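Local coordinates for glycosyl hydrolases family 2, sugar binding domain protein (Bacteroides uniformis str. 3978 T3 ii, PDB 6D1P) that probably hydrolyses O-glycosidic bonds, as a beta-glucuronidase of glycosyl hydrolase family 2 from a human gut bacterium, at residues I177-D183 with P388-G392; A114-T118 with D173-P178. Residues are numbered along the deposited sequence.

In the fold
From the N terminus, the chain enters strand 117-122 of the sugar-binding domain, and contact 2 closes a 54-residue excursion when 173-178, in the loop after strand 162-169, comes back against 114-118. Contact 1 opens within that same loop, sharing Ile-177 and Pro-178, and closes at 388-392 after 204 intervening residues, beyond strand 382-386 of the TIM barrel. The two are therefore in series, neither nested nor crossed, with centres about 10 Å apart. One long loop serves both, facing its own beta domain first and the barrel next. A potassium ion sits on the shared loop, bound by the backbone oxygens of Asp-173, Met-176 and Pro-178, and both contacts touch the second subunit.

Contact 1: residues I177-D183 with P388-G392; sequences IPSDMSD and PWCRG. With K (potassium ion), chain K.
Apolar contact centres on Pro-178, after a cis peptide bond: its CB lies 3.8 Å from Pro-388 CB, their CA atoms 4.9 Å apart. Ile-177 (p, t) places CD1 4.2 Å from Pro-388 CD and CG2 4.1 Å from Trp-389 CD1. Trp-389 centres an inverse gamma turn, and the chain turns a corner at Arg-391 (phi 72°). Pro-178 CA makes a CA-H...O contact with Pro-388 O (3.1 Å), and Ser-179 N a weak hydrogen bond to Cys-390 O (3.4 Å). In type I turn 179-182, Ser-182 N and OG donate to Ser-179 O (2.8 Å each); Ser-179 OG accepts from Met-181 N (2.7 Å), an ST turn. At Gly-392 (108/-20) a CB would jam against Arg-391 O and lie 3.1 Å from Ser-179 CB. Arg-391 (m, t, t) donates NH1 to Met-181 O (2.9 Å), NH2 salt-bridging Glu-428. Potassium binds Pro-178 O at 2.6 Å. This interdomain contact joins a sugar-binding-domain loop to the TIM-barrel beta-alpha loop between strand 382-386 and helix 397-414.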
ATOM      1  N   ILE A 177     -16.284  14.492   7.977  1.00 21.20           N
ATOM      2  CA  ILE A 177     -15.578  15.743   7.690  1.00 20.17           C
ATOM      3  C   ILE A 177     -14.147  15.554   8.174  1.00 22.44           C
ATOM      4  O   ILE A 177     -13.930  14.792   9.131  1.00 22.91           O
ATOM      5  CB  ILE A 177     -16.250  16.963   8.355  1.00 24.05           C
ATOM      6  CG1 ILE A 177     -16.410  16.778   9.865  1.00 23.62           C
ATOM      7  CG2 ILE A 177     -17.613  17.270   7.735  1.00 20.75           C
ATOM      8  CD1 ILE A 177     -16.720  18.096  10.577  1.00 24.17           C
ATOM      9  N   PRO A 178     -13.133  16.191   7.541  1.00 23.66           N
ATOM     10  CA  PRO A 178     -13.250  17.059   6.364  1.00 21.75           C
ATOM     11  C   PRO A 178     -13.387  16.295   5.071  1.00 20.23           C
ATOM     12  O   PRO A 178     -13.151  15.100   5.021  1.00 19.65           O
ATOM     13  CB  PRO A 178     -11.923  17.813   6.359  1.00 22.22           C
ATOM     14  CG  PRO A 178     -10.950  16.768   6.854  1.00 18.06           C
ATOM     15  CD  PRO A 178     -11.724  16.063   7.966  1.00 17.66           C
ATOM     16  N   SER A 179     -13.696  17.016   4.008  1.00 22.73           N
ATOM     17  CA  SER A 179     -13.882  16.412   2.705  1.00 18.23           C
ATOM     18  C   SER A 179     -12.558  16.084   2.056  1.00 20.91           C
ATOM     19  O   SER A 179     -11.589  16.855   2.140  1.00 17.63           O
ATOM     20  CB  SER A 179     -14.647  17.358   1.792  1.00 17.58           C
ATOM     21  OG  SER A 179     -14.398  17.030   0.447  1.00 23.24           O
ATOM     22  N   ASP A 180     -12.545  14.972   1.316  1.00 18.94           N
ATOM     23  CA  ASP A 180     -11.332  14.674   0.565  1.00 17.10           C
ATOM     24  C   ASP A 180     -11.103  15.642  -0.590  1.00 19.69           C
ATOM     25  O   ASP A 180     -10.082  15.541  -1.276  1.00 19.33           O
ATOM     26  CB  ASP A 180     -11.366  13.235   0.042  1.00 20.07           C
ATOM     27  CG  ASP A 180     -10.936  12.219   1.100  1.00 20.15           C
ATOM     28  OD1 ASP A 180      -9.730  12.179   1.446  1.00 17.47           O
ATOM     29  OD2 ASP A 180     -11.808  11.479   1.592  1.00 21.25           O
ATOM     30  N   MET A 181     -12.021  16.562  -0.852  1.00 19.03           N
ATOM     31  CA  MET A 181     -11.693  17.639  -1.771  1.00 20.14           C
ATOM     32  C   MET A 181     -10.770  18.684  -1.145  1.00 21.34           C
ATOM     33  O   MET A 181     -10.286  19.563  -1.865  1.00 22.73           O
ATOM     34  CB  MET A 181     -12.981  18.277  -2.278  1.00 18.07           C
ATOM     35  CG  MET A 181     -13.931  17.265  -2.924  1.00 22.56           C
ATOM     36  SD  MET A 181     -15.400  18.012  -3.643  1.00 25.39           S
ATOM     37  CE  MET A 181     -14.664  18.862  -5.044  1.00 20.95           C
ATOM     38  N   SER A 182     -10.497  18.588   0.161  1.00 20.47           N
ATOM     39  CA  SER A 182      -9.640  19.541   0.852  1.00 20.02           C
ATOM     40  C   SER A 182      -8.226  19.521   0.291  1.00 23.06           C
ATOM     41  O   SER A 182      -7.728  18.487  -0.170  1.00 19.21           O
ATOM     42  CB  SER A 182      -9.589  19.231   2.347  1.00 15.90           C
ATOM     43  OG  SER A 182     -10.844  19.471   2.960  1.00 20.38           O
ATOM     44  N   ASP A 183      -7.569  20.681   0.373  1.00 20.72           N
ATOM     45  CA  ASP A 183      -6.189  20.869  -0.074  1.00 20.71           C
ATOM     46  C   ASP A 183      -5.163  20.510   1.014  1.00 20.95           C
ATOM     47  O   ASP A 183      -4.161  21.207   1.225  1.00 22.71           O
ATOM     48  CB  ASP A 183      -6.037  22.306  -0.561  1.00 19.30           C
ATOM     49  CG  ASP A 183      -4.716  22.564  -1.273  1.00 25.10           C
ATOM     50  OD1 ASP A 183      -4.259  21.713  -2.063  1.00 21.97           O
ATOM     51  OD2 ASP A 183      -4.149  23.667  -1.055  1.00 25.05           O
ATOM     52  N   PRO A 388     -13.321  21.066  11.005  1.00 26.75           N
ATOM     53  CA  PRO A 388     -12.971  20.693   9.630  1.00 22.31           C
ATOM     54  C   PRO A 388     -14.177  20.481   8.720  1.00 26.14           C
ATOM     55  O   PRO A 388     -14.172  19.563   7.887  1.00 26.34           O
ATOM     56  CB  PRO A 388     -12.146  19.403   9.816  1.00 24.94           C
ATOM     57  CG  PRO A 388     -12.521  18.870  11.135  1.00 20.23           C
ATOM     58  CD  PRO A 388     -13.162  19.941  11.950  1.00 23.25           C
ATOM     59  N   TRP A 389     -15.211  21.320   8.857  1.00 28.37           N
ATOM     60  CA  TRP A 389     -16.261  21.396   7.836  1.00 24.72           C
ATOM     61  C   TRP A 389     -15.673  22.178   6.661  1.00 24.98           C
ATOM     62  O   TRP A 389     -15.828  23.394   6.524  1.00 25.01           O
ATOM     63  CB  TRP A 389     -17.530  22.041   8.381  1.00 23.71           C
ATOM     64  CG  TRP A 389     -18.685  21.876   7.445  1.00 24.96           C
ATOM     65  CD1 TRP A 389     -18.786  20.970   6.433  1.00 23.74           C
ATOM     66  CD2 TRP A 389     -19.895  22.642   7.417  1.00 24.14           C
ATOM     67  NE1 TRP A 389     -19.976  21.117   5.780  1.00 23.36           N
ATOM     68  CE2 TRP A 389     -20.681  22.135   6.366  1.00 27.32           C
ATOM     69  CE3 TRP A 389     -20.390  23.700   8.180  1.00 24.64           C
ATOM     70  CZ2 TRP A 389     -21.942  22.651   6.056  1.00 27.49           C
ATOM     71  CZ3 TRP A 389     -21.637  24.216   7.874  1.00 26.86           C
ATOM     72  CH2 TRP A 389     -22.402  23.689   6.816  1.00 26.33           C
ATOM     73  N   CYS A 390     -14.968  21.455   5.801  1.00 22.11           N
ATOM     74  CA  CYS A 390     -14.081  22.049   4.807  1.00 20.46           C
ATOM     75  C   CYS A 390     -14.368  21.402   3.455  1.00 19.72           C
ATOM     76  O   CYS A 390     -13.903  20.289   3.191  1.00 20.84           O
ATOM     77  CB  CYS A 390     -12.627  21.868   5.239  1.00 18.51           C
ATOM     78  SG  CYS A 390     -11.375  22.507   4.128  1.00 19.63           S
ATOM     79  N   ARG A 391     -15.144  22.109   2.620  1.00 18.40           N
ATOM     80  CA  ARG A 391     -15.499  21.734   1.251  1.00 19.47           C
ATOM     81  C   ARG A 391     -16.481  20.564   1.174  1.00 22.25           C
ATOM     82  O   ARG A 391     -16.685  19.838   2.156  1.00 18.20           O
ATOM     83  CB  ARG A 391     -14.260  21.399   0.415  1.00 22.31           C
ATOM     84  CG  ARG A 391     -13.335  22.596   0.153  1.00 19.95           C
ATOM     85  CD  ARG A 391     -12.145  22.236  -0.736  1.00 20.85           C
ATOM     86  NE  ARG A 391     -11.349  23.435  -0.982  1.00 21.54           N
ATOM     87  CZ  ARG A 391     -10.244  23.480  -1.724  1.00 23.38           C
ATOM     88  NH1 ARG A 391      -9.773  22.372  -2.306  1.00 16.33           N
ATOM     89  NH2 ARG A 391      -9.608  24.645  -1.885  1.00 21.29           N
ATOM     90  N   GLY A 392     -17.153  20.448   0.019  1.00 20.21           N
ATOM     91  CA  GLY A 392     -17.828  19.239  -0.405  1.00 22.78           C
ATOM     92  C   GLY A 392     -19.340  19.284  -0.358  1.00 25.44           C
ATOM     93  O   GLY A 392     -19.986  18.464  -1.026  1.00 25.83           O
TER
HETATM   94  K     K K 909     -14.219  12.904   4.184  1.00 21.44           K
HETATM   95  O   HOH W   1     -15.068  13.336   1.144  1.00 23.01           O
HETATM   96  O   HOH W   2     -12.620  10.857   3.784  1.00 22.88           O

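Contact 2: residues A114-T118 with D173-P178; sequences AGQKT and DTEMIP. With K (potassium ion), chain K; NA (sodium ion), chain D.
A sparse, side-chain-mediated contact inside the sugar-binding domain joins the start of strand 117-122 to the loop after strand 162-169. It buries 207 Å², and the closest CA pair, Gln-116 and Met-176, is 9.0 Å apart, so side chains span the gap. Met-176 (t, t, p) sets CE 3.6 Å from Gln-116 CB, with Val-131 of strand 125-131 also against its side chain. Lys-117 (m, t, t, p) brings NZ to 2.8 Å from Asp-173 OD2, a hydrogen-bonded salt bridge, and to 3.5 Å from Met-176 SD. Gln-116, after a cis peptide bond, and Lys-117 both face Asp-169, a classic beta bulge. Asp-173 to Met-176 is a type I turn (Met-176 N to Asp-173 O, 3.0 Å), and Asp-173 OD1 accepts from Glu-175 N (3.0 Å), an Asx turn. The turn and the residues after it bind potassium through Asp-173 O (2.7 Å), Met-176 O (2.5 Å) and Pro-178 O (2.6 Å), with two waters. Thr-174 OG1 binds sodium at 2.6 Å, a site shared with same-chain Asp-434 O and Ser-44 of the second subunit. Water 3 bridges Gln-116 OE1 (2.5 Å) and Ile-177 O (2.8 Å), while Gln-116 NE2 donates to Tyr-187 O.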
ATOM      1  N   ALA A 114      -5.864  11.420  16.847  1.00 24.32           N
ATOM      2  CA  ALA A 114      -5.585  10.264  16.009  1.00 23.70           C
ATOM      3  C   ALA A 114      -6.548  10.282  14.834  1.00 26.48           C
ATOM      4  O   ALA A 114      -7.732  10.593  15.010  1.00 25.91           O
ATOM      5  CB  ALA A 114      -5.729   8.958  16.798  1.00 26.89           C
ATOM      6  N   GLY A 115      -6.053   9.934  13.648  1.00 23.45           N
ATOM      7  CA  GLY A 115      -6.848   9.998  12.435  1.00 25.27           C
ATOM      8  C   GLY A 115      -7.090   8.645  11.788  1.00 26.67           C
ATOM      9  O   GLY A 115      -6.268   7.730  11.893  1.00 27.21           O
ATOM     10  N   GLN A 116      -8.247   8.508  11.142  1.00 25.30           N
ATOM     11  CA  GLN A 116      -9.364   9.439  11.287  1.00 25.48           C
ATOM     12  C   GLN A 116     -10.394   8.795  12.217  1.00 25.08           C
ATOM     13  O   GLN A 116     -10.917   9.444  13.121  1.00 24.64           O
ATOM     14  CB  GLN A 116      -9.973   9.788   9.926  1.00 23.40           C
ATOM     15  CG  GLN A 116      -9.024  10.550   9.002  1.00 19.26           C
ATOM     16  CD  GLN A 116      -8.911  11.987   9.394  1.00 21.29           C
ATOM     17  OE1 GLN A 116      -9.896  12.582   9.811  1.00 25.09           O
ATOM     18  NE2 GLN A 116      -7.709  12.566   9.275  1.00 22.36           N
ATOM     19  N   LYS A 117     -10.658   7.508  12.001  1.00 23.24           N
ATOM     20  CA  LYS A 117     -11.459   6.702  12.910  1.00 25.74           C
ATOM     21  C   LYS A 117     -10.530   5.816  13.728  1.00 27.87           C
ATOM     22  O   LYS A 117      -9.524   5.319  13.212  1.00 28.16           O
ATOM     23  CB  LYS A 117     -12.474   5.839  12.148  1.00 23.29           C
ATOM     24  CG  LYS A 117     -13.287   6.570  11.071  1.00 24.50           C
ATOM     25  CD  LYS A 117     -14.466   5.693  10.614  1.00 23.97           C
ATOM     26  CE  LYS A 117     -15.443   6.434   9.710  1.00 18.57           C
ATOM     27  NZ  LYS A 117     -14.785   6.803   8.461  1.00 20.81           N
ATOM     28  N   THR A 118     -10.866   5.609  15.003  1.00 29.65           N
ATOM     29  CA  THR A 118      -9.969   4.896  15.907  1.00 28.12           C
ATOM     30  C   THR A 118     -10.769   3.947  16.791  1.00 30.71           C
ATOM     31  O   THR A 118     -11.875   4.275  17.224  1.00 28.27           O
ATOM     32  CB  THR A 118      -9.152   5.876  16.775  1.00 29.50           C
ATOM     33  OG1 THR A 118      -8.424   6.790  15.940  1.00 31.61           O
ATOM     34  CG2 THR A 118      -8.176   5.137  17.657  1.00 29.45           C
ATOM     35  N   ASP A 173     -14.130   8.710   3.176  1.00 22.92           N
ATOM     36  CA  ASP A 173     -15.502   8.566   3.651  1.00 21.46           C
ATOM     37  C   ASP A 173     -16.230   9.888   3.438  1.00 24.93           C
ATOM     38  O   ASP A 173     -16.002  10.849   4.180  1.00 25.06           O
ATOM     39  CB  ASP A 173     -15.492   8.148   5.118  1.00 21.68           C
ATOM     40  CG  ASP A 173     -16.874   7.945   5.691  1.00 23.80           C
ATOM     41  OD1 ASP A 173     -17.878   8.216   5.001  1.00 21.59           O
ATOM     42  OD2 ASP A 173     -16.944   7.510   6.862  1.00 25.99           O
ATOM     43  N   THR A 174     -17.133   9.940   2.454  1.00 24.28           N
ATOM     44  CA  THR A 174     -17.760  11.233   2.175  1.00 25.42           C
ATOM     45  C   THR A 174     -18.715  11.681   3.269  1.00 22.52           C
ATOM     46  O   THR A 174     -19.109  12.851   3.270  1.00 23.10           O
ATOM     47  CB  THR A 174     -18.486  11.215   0.823  1.00 23.74           C
ATOM     48  OG1 THR A 174     -19.581  10.284   0.852  1.00 22.35           O
ATOM     49  CG2 THR A 174     -17.521  10.818  -0.279  1.00 23.92           C
ATOM     50  N   GLU A 175     -19.077  10.801   4.198  1.00 20.30           N
ATOM     51  CA  GLU A 175     -19.945  11.143   5.317  1.00 23.83           C
ATOM     52  C   GLU A 175     -19.158  11.529   6.562  1.00 22.78           C
ATOM     53  O   GLU A 175     -19.725  11.586   7.661  1.00 22.19           O
ATOM     54  CB  GLU A 175     -20.893   9.975   5.619  1.00 23.29           C
ATOM     55  CG  GLU A 175     -21.902   9.704   4.508  1.00 22.32           C
ATOM     56  CD  GLU A 175     -22.945  10.834   4.318  1.00 25.25           C
ATOM     57  OE1 GLU A 175     -23.204  11.628   5.263  1.00 20.74           O
ATOM     58  OE2 GLU A 175     -23.526  10.915   3.209  1.00 26.67           O
ATOM     59  N   MET A 176     -17.862  11.775   6.405  1.00 21.02           N
ATOM     60  CA  MET A 176     -16.976  12.209   7.473  1.00 24.35           C
ATOM     61  C   MET A 176     -16.329  13.530   7.062  1.00 22.00           C
ATOM     62  O   MET A 176     -15.887  13.679   5.918  1.00 21.42           O
ATOM     63  CB  MET A 176     -15.911  11.133   7.742  1.00 22.54           C
ATOM     64  CG  MET A 176     -15.034  11.384   8.949  1.00 20.70           C
ATOM     65  SD  MET A 176     -13.786  10.096   9.126  1.00 26.10           S
ATOM     66  CE  MET A 176     -12.701  10.444   7.745  1.00 16.88           C
ATOM     67  N   ILE A 177     -16.284  14.492   7.977  1.00 21.20           N
ATOM     68  CA  ILE A 177     -15.578  15.743   7.690  1.00 20.17           C
ATOM     69  C   ILE A 177     -14.147  15.554   8.174  1.00 22.44           C
ATOM     70  O   ILE A 177     -13.930  14.792   9.131  1.00 22.91           O
ATOM     71  CB  ILE A 177     -16.250  16.963   8.355  1.00 24.05           C
ATOM     72  CG1 ILE A 177     -16.410  16.778   9.865  1.00 23.62           C
ATOM     73  CG2 ILE A 177     -17.613  17.270   7.735  1.00 20.75           C
ATOM     74  CD1 ILE A 177     -16.720  18.096  10.577  1.00 24.17           C
ATOM     75  N   PRO A 178     -13.133  16.191   7.541  1.00 23.66           N
ATOM     76  CA  PRO A 178     -13.250  17.059   6.364  1.00 21.75           C
ATOM     77  C   PRO A 178     -13.387  16.295   5.071  1.00 20.23           C
ATOM     78  O   PRO A 178     -13.151  15.100   5.021  1.00 19.65           O
ATOM     79  CB  PRO A 178     -11.923  17.813   6.359  1.00 22.22           C
ATOM     80  CG  PRO A 178     -10.950  16.768   6.854  1.00 18.06           C
ATOM     81  CD  PRO A 178     -11.724  16.063   7.966  1.00 17.66           C
TER
HETATM   82  K     K K 909     -14.219  12.904   4.184  1.00 21.44           K
HETATM   83 NA    NA D 902     -20.796  10.747  -1.430  1.00 25.68          NA
HETATM   84  O   HOH W   3     -11.763  13.996  10.780  1.00 22.09           O
HETATM   85  O   HOH W   2     -12.620  10.857   3.784  1.00 22.88           O
HETATM   86  O   HOH W   4     -23.565   9.838  -1.305  1.00 24.81           O
HETATM   87  O   HOH W   1     -15.068  13.336   1.144  1.00 23.01           O